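Long-range contacts in decaprenyl diphosphate synthase (PDB 3MZV), which probably elongates farnesyl diphosphate with isopentenyl diphosphate, with magnesium as cofactor, into the long all-trans prenyl diphosphate that becomes the side chain of isoprenoid quinones: residues H11-Q16 / L317-D322; E20-V25 / R57-L62; A65-Y70 / A310-H315. All blocks are in the same frame, centred on the assembly; numbering follows the deposited sequence.

Interaction 1: residues H11-Q16 / L317-D322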
# COMPACT_ATOMS: atom_id res chain seq x y z
N HIS B 11 -11.87 13.51 24.54
CA HIS B 11 -10.63 13.10 23.93
C HIS B 11 -9.43 13.11 24.92
O HIS B 11 -8.64 12.17 24.97
CB HIS B 11 -10.30 13.99 22.72
CG HIS B 11 -9.04 13.59 22.02
ND1 HIS B 11 -7.78 13.88 22.52
CD2 HIS B 11 -8.83 12.87 20.89
CE1 HIS B 11 -6.86 13.38 21.72
NE2 HIS B 11 -7.47 12.77 20.72
N ASP B 12 -9.32 14.18 25.71
CA ASP B 12 -8.22 14.35 26.69
C ASP B 12 -8.29 13.46 27.97
O ASP B 12 -7.25 13.03 28.46
CB ASP B 12 -8.09 15.84 27.06
CG ASP B 12 -7.93 16.72 25.82
OD1 ASP B 12 -7.01 16.45 25.01
OD2 ASP B 12 -8.76 17.64 25.63
N ARG B 13 -9.49 13.20 28.50
CA ARG B 13 -9.67 12.26 29.65
C ARG B 13 -9.28 10.84 29.25
O ARG B 13 -8.58 10.11 29.98
CB ARG B 13 -11.12 12.24 30.13
CG ARG B 13 -11.35 12.72 31.57
CD ARG B 13 -11.85 11.60 32.52
NE ARG B 13 -13.30 11.38 32.43
CZ ARG B 13 -13.96 10.34 32.95
NH1 ARG B 13 -13.31 9.39 33.62
NH2 ARG B 13 -15.28 10.24 32.80
N LEU B 14 -9.77 10.44 28.09
CA LEU B 14 -9.47 9.17 27.54
C LEU B 14 -7.98 9.15 27.29
O LEU B 14 -7.32 8.18 27.61
CB LEU B 14 -10.27 8.98 26.24
CG LEU B 14 -10.24 7.65 25.49
CD1 LEU B 14 -10.44 6.42 26.36
CD2 LEU B 14 -11.31 7.74 24.39
N ALA B 15 -7.45 10.23 26.73
CA ALA B 15 -6.00 10.32 26.43
C ALA B 15 -5.15 10.19 27.67
O ALA B 15 -4.14 9.50 27.65
CB ALA B 15 -5.64 11.63 25.70
N GLN B 16 -5.59 10.78 28.77
CA GLN B 16 -4.83 10.73 30.02
C GLN B 16 -4.90 9.32 30.66
O GLN B 16 -3.92 8.87 31.27
CB GLN B 16 -5.26 11.86 30.98
CG GLN B 16 -4.80 13.28 30.49
CD GLN B 16 -5.65 14.49 31.00
OE1 GLN B 16 -6.33 14.41 32.02
NE2 GLN B 16 -5.56 15.63 30.28
N LEU B 317 -13.57 2.85 31.22
CA LEU B 317 -13.36 3.05 29.80
C LEU B 317 -14.65 2.95 29.02
O LEU B 317 -14.79 3.62 28.01
CB LEU B 317 -12.34 2.07 29.24
CG LEU B 317 -10.87 2.31 29.63
CD1 LEU B 317 -10.05 1.11 29.20
CD2 LEU B 317 -10.32 3.63 29.01
N ARG B 318 -15.61 2.15 29.48
CA ARG B 318 -16.90 2.12 28.81
C ARG B 318 -17.55 3.50 28.86
O ARG B 318 -18.02 3.99 27.84
CB ARG B 318 -17.83 1.07 29.39
CG ARG B 318 -18.97 0.75 28.47
CD ARG B 318 -19.93 -0.21 29.06
NE ARG B 318 -20.81 0.48 29.99
CZ ARG B 318 -21.75 -0.11 30.75
NH1 ARG B 318 -21.95 -1.42 30.71
NH2 ARG B 318 -22.50 0.64 31.55
N GLN B 319 -17.56 4.13 30.03
CA GLN B 319 -18.15 5.46 30.15
C GLN B 319 -17.38 6.48 29.30
O GLN B 319 -17.98 7.31 28.67
CB GLN B 319 -18.26 5.89 31.61
CG GLN B 319 -19.19 7.07 31.85
CD GLN B 319 -18.46 8.41 31.77
OE1 GLN B 319 -17.25 8.48 32.00
NE2 GLN B 319 -19.19 9.48 31.44
N MET B 320 -16.06 6.37 29.24
CA MET B 320 -15.30 7.30 28.43
C MET B 320 -15.62 7.14 26.92
O MET B 320 -15.67 8.13 26.20
CB MET B 320 -13.79 7.18 28.70
CG MET B 320 -13.30 7.87 29.99
SD MET B 320 -11.50 7.66 30.34
CE MET B 320 -11.66 6.32 31.51
N LEU B 321 -15.86 5.91 26.46
CA LEU B 321 -16.27 5.67 25.08
C LEU B 321 -17.67 6.20 24.81
O LEU B 321 -17.95 6.65 23.70
CB LEU B 321 -16.21 4.17 24.72
CG LEU B 321 -14.79 3.60 24.63
CD1 LEU B 321 -14.86 2.07 24.34
CD2 LEU B 321 -13.92 4.29 23.59
N ASP B 322 -18.52 6.13 25.81
CA ASP B 322 -19.84 6.75 25.76
C ASP B 322 -19.70 8.28 25.56
O ASP B 322 -20.31 8.86 24.62
CB ASP B 322 -20.63 6.39 27.03
CG ASP B 322 -22.14 6.60 26.89
OD1 ASP B 322 -22.57 7.75 26.76
OD2 ASP B 322 -22.90 5.60 26.97
O HOH W 1 -15.05 6.93 33.20

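Interaction 2: residues E20-V25 / R57-L62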
# COMPACT_ATOMS: atom_id res chain seq x y z
N GLU B 20 -0.00 6.05 29.27
CA GLU B 20 1.13 5.15 29.29
C GLU B 20 1.17 4.25 28.07
O GLU B 20 2.25 4.02 27.51
CB GLU B 20 1.06 4.33 30.54
CG GLU B 20 2.05 3.26 30.60
CD GLU B 20 2.34 2.82 32.00
OE1 GLU B 20 1.63 3.25 32.94
OE2 GLU B 20 3.32 2.08 32.17
N ASP B 21 0.01 3.71 27.68
CA ASP B 21 -0.06 2.86 26.49
C ASP B 21 0.25 3.66 25.23
O ASP B 21 0.86 3.15 24.30
CB ASP B 21 -1.48 2.25 26.41
CG ASP B 21 -1.67 1.03 27.35
OD1 ASP B 21 -0.69 0.50 27.91
OD2 ASP B 21 -2.81 0.58 27.54
N MET B 22 -0.21 4.90 25.19
CA MET B 22 -0.08 5.73 23.98
C MET B 22 1.41 6.11 23.83
O MET B 22 1.89 6.27 22.70
CB MET B 22 -0.97 6.97 24.01
CG MET B 22 -2.40 6.78 23.41
SD MET B 22 -2.48 6.19 21.68
CE MET B 22 -1.15 7.12 20.94
N ALA B 23 2.11 6.23 24.96
CA ALA B 23 3.57 6.43 24.95
C ALA B 23 4.24 5.22 24.31
O ALA B 23 5.15 5.37 23.46
CB ALA B 23 4.09 6.64 26.36
N ALA B 24 3.81 4.02 24.69
CA ALA B 24 4.36 2.82 24.12
C ALA B 24 4.01 2.72 22.62
O ALA B 24 4.79 2.22 21.82
CB ALA B 24 3.88 1.58 24.92
N VAL B 25 2.83 3.20 22.23
CA VAL B 25 2.45 3.23 20.82
C VAL B 25 3.40 4.16 20.04
O VAL B 25 4.04 3.74 19.06
CB VAL B 25 0.96 3.63 20.65
CG1 VAL B 25 0.62 3.96 19.22
CG2 VAL B 25 0.08 2.45 21.15
N ARG B 57 -8.01 6.77 16.51
CA ARG B 57 -8.00 5.39 16.05
C ARG B 57 -7.11 4.48 16.90
O ARG B 57 -7.61 3.48 17.36
CB ARG B 57 -7.71 5.31 14.55
CG ARG B 57 -8.78 6.01 13.69
CD ARG B 57 -8.25 6.25 12.30
NE ARG B 57 -9.16 6.92 11.38
CZ ARG B 57 -9.35 8.24 11.32
NH1 ARG B 57 -8.79 9.05 12.19
NH2 ARG B 57 -10.18 8.74 10.42
N PRO B 58 -5.84 4.84 17.15
CA PRO B 58 -5.12 3.96 18.07
C PRO B 58 -5.70 3.94 19.48
O PRO B 58 -5.64 2.90 20.14
CB PRO B 58 -3.71 4.55 18.06
CG PRO B 58 -3.90 5.98 17.60
CD PRO B 58 -4.94 5.84 16.57
N MET B 59 -6.27 5.07 19.94
CA MET B 59 -6.92 5.06 21.26
C MET B 59 -8.04 4.07 21.35
O MET B 59 -8.29 3.51 22.43
CB MET B 59 -7.48 6.44 21.67
CG MET B 59 -6.46 7.46 21.80
SD MET B 59 -7.07 8.93 22.76
CE MET B 59 -5.43 9.32 23.25
N LEU B 60 -8.75 3.90 20.26
CA LEU B 60 -9.90 3.00 20.24
C LEU B 60 -9.43 1.57 20.48
O LEU B 60 -10.11 0.79 21.16
CB LEU B 60 -10.66 3.11 18.92
CG LEU B 60 -11.66 4.28 18.79
CD1 LEU B 60 -12.40 4.20 17.46
CD2 LEU B 60 -12.67 4.28 19.90
N THR B 61 -8.28 1.21 19.88
CA THR B 61 -7.75 -0.15 20.08
C THR B 61 -7.30 -0.36 21.50
O THR B 61 -7.66 -1.36 22.13
CB THR B 61 -6.58 -0.39 19.14
OG1 THR B 61 -7.07 -0.39 17.81
CG2 THR B 61 -5.83 -1.74 19.45
N LEU B 62 -6.50 0.57 22.02
CA LEU B 62 -6.04 0.50 23.41
C LEU B 62 -7.23 0.43 24.39
O LEU B 62 -7.22 -0.38 25.30
CB LEU B 62 -5.22 1.73 23.76
CG LEU B 62 -3.93 1.92 22.96
CD1 LEU B 62 -3.31 3.28 23.39
CD2 LEU B 62 -2.98 0.75 23.13

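Interaction 3: residues A65-Y70 / A310-H315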
# COMPACT_ATOMS: atom_id res chain seq x y z
N ALA B 65 -9.07 -3.02 24.25
CA ALA B 65 -8.29 -4.09 24.85
C ALA B 65 -8.33 -3.97 26.40
O ALA B 65 -8.64 -4.93 27.09
CB ALA B 65 -6.82 -4.09 24.32
N ARG B 66 -8.08 -2.77 26.92
CA ARG B 66 -8.05 -2.53 28.38
C ARG B 66 -9.46 -2.66 28.97
O ARG B 66 -9.62 -3.15 30.08
CB ARG B 66 -7.48 -1.13 28.71
CG ARG B 66 -6.01 -0.92 28.40
CD ARG B 66 -5.14 -1.62 29.39
NE ARG B 66 -3.72 -1.31 29.23
CZ ARG B 66 -2.75 -1.78 30.03
NH1 ARG B 66 -3.06 -2.54 31.07
NH2 ARG B 66 -1.48 -1.48 29.81
N LEU B 67 -10.48 -2.27 28.22
CA LEU B 67 -11.85 -2.43 28.67
C LEU B 67 -12.25 -3.90 28.92
O LEU B 67 -13.08 -4.17 29.80
CB LEU B 67 -12.83 -1.77 27.68
CG LEU B 67 -14.34 -1.94 27.87
CD1 LEU B 67 -14.73 -1.54 29.31
CD2 LEU B 67 -15.09 -1.07 26.86
N VAL B 68 -11.74 -4.83 28.13
CA VAL B 68 -12.07 -6.24 28.35
C VAL B 68 -11.03 -6.92 29.28
O VAL B 68 -10.99 -8.16 29.39
CB VAL B 68 -12.26 -6.99 27.01
CG1 VAL B 68 -13.41 -6.39 26.21
CG2 VAL B 68 -10.95 -7.04 26.21
N GLY B 69 -10.17 -6.13 29.91
CA GLY B 69 -9.23 -6.62 30.92
C GLY B 69 -7.86 -7.10 30.47
O GLY B 69 -7.20 -7.83 31.20
N TYR B 70 -7.43 -6.69 29.28
CA TYR B 70 -6.16 -7.13 28.74
C TYR B 70 -5.04 -6.37 29.43
O TYR B 70 -5.17 -5.17 29.63
CB TYR B 70 -6.10 -6.85 27.25
CG TYR B 70 -4.92 -7.43 26.53
CD1 TYR B 70 -4.66 -8.82 26.57
CD2 TYR B 70 -4.06 -6.62 25.83
CE1 TYR B 70 -3.58 -9.36 25.88
CE2 TYR B 70 -3.02 -7.14 25.12
CZ TYR B 70 -2.77 -8.52 25.15
OH TYR B 70 -1.68 -9.03 24.46
N ALA B 310 -23.67 -1.21 25.59
CA ALA B 310 -24.42 -1.80 26.68
C ALA B 310 -24.01 -3.25 26.96
O ALA B 310 -24.15 -3.72 28.11
CB ALA B 310 -25.95 -1.69 26.40
N LYS B 311 -23.45 -3.95 25.96
CA LYS B 311 -23.01 -5.34 26.18
C LYS B 311 -21.62 -5.46 26.77
O LYS B 311 -21.15 -6.57 27.05
CB LYS B 311 -23.08 -6.18 24.89
CG LYS B 311 -24.53 -6.41 24.36
CD LYS B 311 -24.98 -5.29 23.40
CE LYS B 311 -26.10 -5.77 22.47
NZ LYS B 311 -26.46 -4.81 21.38
N LEU B 312 -20.95 -4.34 27.01
CA LEU B 312 -19.59 -4.37 27.51
C LEU B 312 -19.57 -4.16 29.04
O LEU B 312 -20.54 -3.67 29.60
CB LEU B 312 -18.78 -3.33 26.74
CG LEU B 312 -18.83 -3.61 25.22
CD1 LEU B 312 -18.24 -2.48 24.44
CD2 LEU B 312 -18.13 -4.92 24.87
N PRO B 313 -18.46 -4.54 29.71
CA PRO B 313 -18.44 -4.44 31.17
C PRO B 313 -18.44 -3.00 31.64
O PRO B 313 -17.97 -2.11 30.91
CB PRO B 313 -17.13 -5.12 31.57
CG PRO B 313 -16.42 -5.41 30.39
CD PRO B 313 -17.27 -5.22 29.19
N ASP B 314 -18.96 -2.77 32.84
CA ASP B 314 -19.08 -1.41 33.33
C ASP B 314 -17.75 -0.91 33.94
O ASP B 314 -17.61 -0.79 35.15
CB ASP B 314 -20.26 -1.30 34.33
CG ASP B 314 -20.66 0.12 34.58
OD1 ASP B 314 -20.30 0.99 33.73
OD2 ASP B 314 -21.35 0.38 35.59
N HIS B 315 -16.81 -0.60 33.05
CA HIS B 315 -15.44 -0.22 33.34
C HIS B 315 -15.39 1.31 33.08
O HIS B 315 -16.16 1.84 32.28
CB HIS B 315 -14.54 -0.99 32.36
CG HIS B 315 -13.06 -0.82 32.57
ND1 HIS B 315 -12.37 0.30 32.14
CD2 HIS B 315 -12.15 -1.63 33.15
CE1 HIS B 315 -11.10 0.18 32.47
NE2 HIS B 315 -10.94 -0.98 33.09

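Interaction 1: residues H11-Q16 / L317-D322
Leu14 and Met320 lie at the nearest approach of two nearly antiparallel helical segments, 11-16 and 317-322, whose axes come within 9.8 Å at an angle of 154°, the CA atoms of the two residues 6.2 Å apart. Met320 CG is anti to the carbonyl carbon (chi1 -79°) and the chain is extended at chi2, which puts SD 3.8 Å from Leu14 CA, with the carbonyl oxygen of Arg13 equally near; the bend at chi3 turns only CE. Met320 CG lies 3.9 Å above the centre of the Arg13 guanidinium and covers one of its faces. Met320 CB meets Leu14 CD1, and that methyl also touches Leu317 CD2 at 3.8 Å, the two leucine side chains crossing at about a right angle. Leu14 CD2 makes a looser contact with Leu321 CD2. In the all-helical fold of the FPP/GGPP synthase family, this contact brings the first modelled helix, 11-17, against the last, 316-328, so that the chain's two ends pack together; Ala15 and Leu321 both rest on helix 56-67. An alanine in place of Met320 would probably open a gap beside Leu14 and leave the guanidinium without the methylene over its face. In one of the two conformers of Gln319, its OE1 lies near the plane of that guanidinium, at the edge, and accepts a weak, strongly bent hydrogen bond of 2.8 Å from Arg13 NH2 (119° at the hydrogen). A water bridges the same pair in this conformer, accepting from Arg13 NH1 at 3.0 Å and donating to Gln319 OE1, which there receives both a direct and a water-mediated bond. Asp323 adds a long, weak ion pair to Arg13 NH2.

Interaction 2: residues E20-V25 / R57-L62
Leu62 pushes its two methyl groups against the helix of 20-25 and overlaps three side chains there. Its CD1 takes the closest contacts, 3.5 Å from Met22 SD and only slightly farther from Met22 CG, and it also meets Asp21 CB at 3.7 Å. The second methyl, CD2, touches both Asp21 CB and Val25 CG2, 4.0 Å from the latter. Met22 is folded rather than extended: at chi2 -56° SD folds back beside CA instead of lying anti to it, and a further bend at chi3 follows. In this curled chain SD is 4.2 Å from Pro58 CB, and Met22 CG is 4.0 Å from Met59 CE. Met59 itself is extended beyond CG, and the two methionine chains cross at about a right angle. The contact contains no hydrogen bond between the segments; it is entirely apolar, and all six touching residues are buried. Asp21 contributes only its CB to this packing, and its carboxylate turns to other partners: OD2 forms a salt bridge with Arg66 NE and accepts a weak hydrogen bond from His75 NE2. Leu18 in the preceding turn touches Met59 and Leu62, and helix 74-96 adds Val76 against Val25 and Glu83 against Pro58. The axes of segments 20-25 and 57-62 approach to 10.5 Å, with 122° between their N-to-C directions, a plain helix-helix packing within the all-helical isoprenoid synthase fold.

Interaction 3: residues A65-Y70 / A310-H315
The imidazole of His315 lies with one face over the end of helix 56-67, where Leu67 CA and the carbonyl oxygen of Arg66 sit beneath it; the oxygen is 3.9 Å from NE2. The ring is held from its own side of the contact. His315 is the N-cap of helix 316-328, and ND1 accepts a hydrogen bond from the backbone N of Leu317, which would limit turning of the ring about its bond to CB. CG is anti to the backbone N (chi1 -175°), which sets it toward the helix end. The side chains of Leu67 and His315 run antiparallel alongside one another, although the exact placement of Leu67 CD1 against His315 is doubtful. The Pro313 ring meets the backbone, its CG being 3.6 Å from Leu67 O. Leu67 CD2 makes a looser apolar contact with Leu312 CD1, at 4.2 Å. Leu67 thus touches Leu312, Pro313 and His315, and no hydrogen bond joins the two segments. The helix that carries it ends in a Schellman motif: Tyr70 N bonds to Ala65 O at 3.1 Å and Gly69 N to Arg66 O at 3.0 Å, with Gly69 as the C' residue at a positive phi of 90°, a backbone turn at which a CB would press on the preceding carbonyl oxygen. In the other segment, Asp314 is the centre of an inverse gamma turn closed by His315 N to Pro313 O. The end of helix 56-67 packs against the linker between helices 290-308 and 316-328, with Gln201 and Leu205 of helix 199-224 touching Leu312, and Arg318 and Leu321 of helix 316-328 touching Leu67.

Helix 56-67 connects the three contacts. Interactions 2 and 3 both use it, in its N-terminal half and at its C-terminal end, and interaction 1 rests on it through Ala15 against Met59 and Leu321 against Leu60. Interaction 2 is the most buried and purely apolar, interaction 1 combines a buried leucine and methionine core with polar, water-bridged contacts of the exposed Arg13 and Gln319, and interaction 3 is partly buried, a loop packed on a helix end. Helix 316-328 belongs to interaction 1 and is capped at its start by the loop of interaction 3, where Arg318 also probably bonds to Leu312 O. The salt bridge from Asp21 to Arg66 joins interactions 2 and 3.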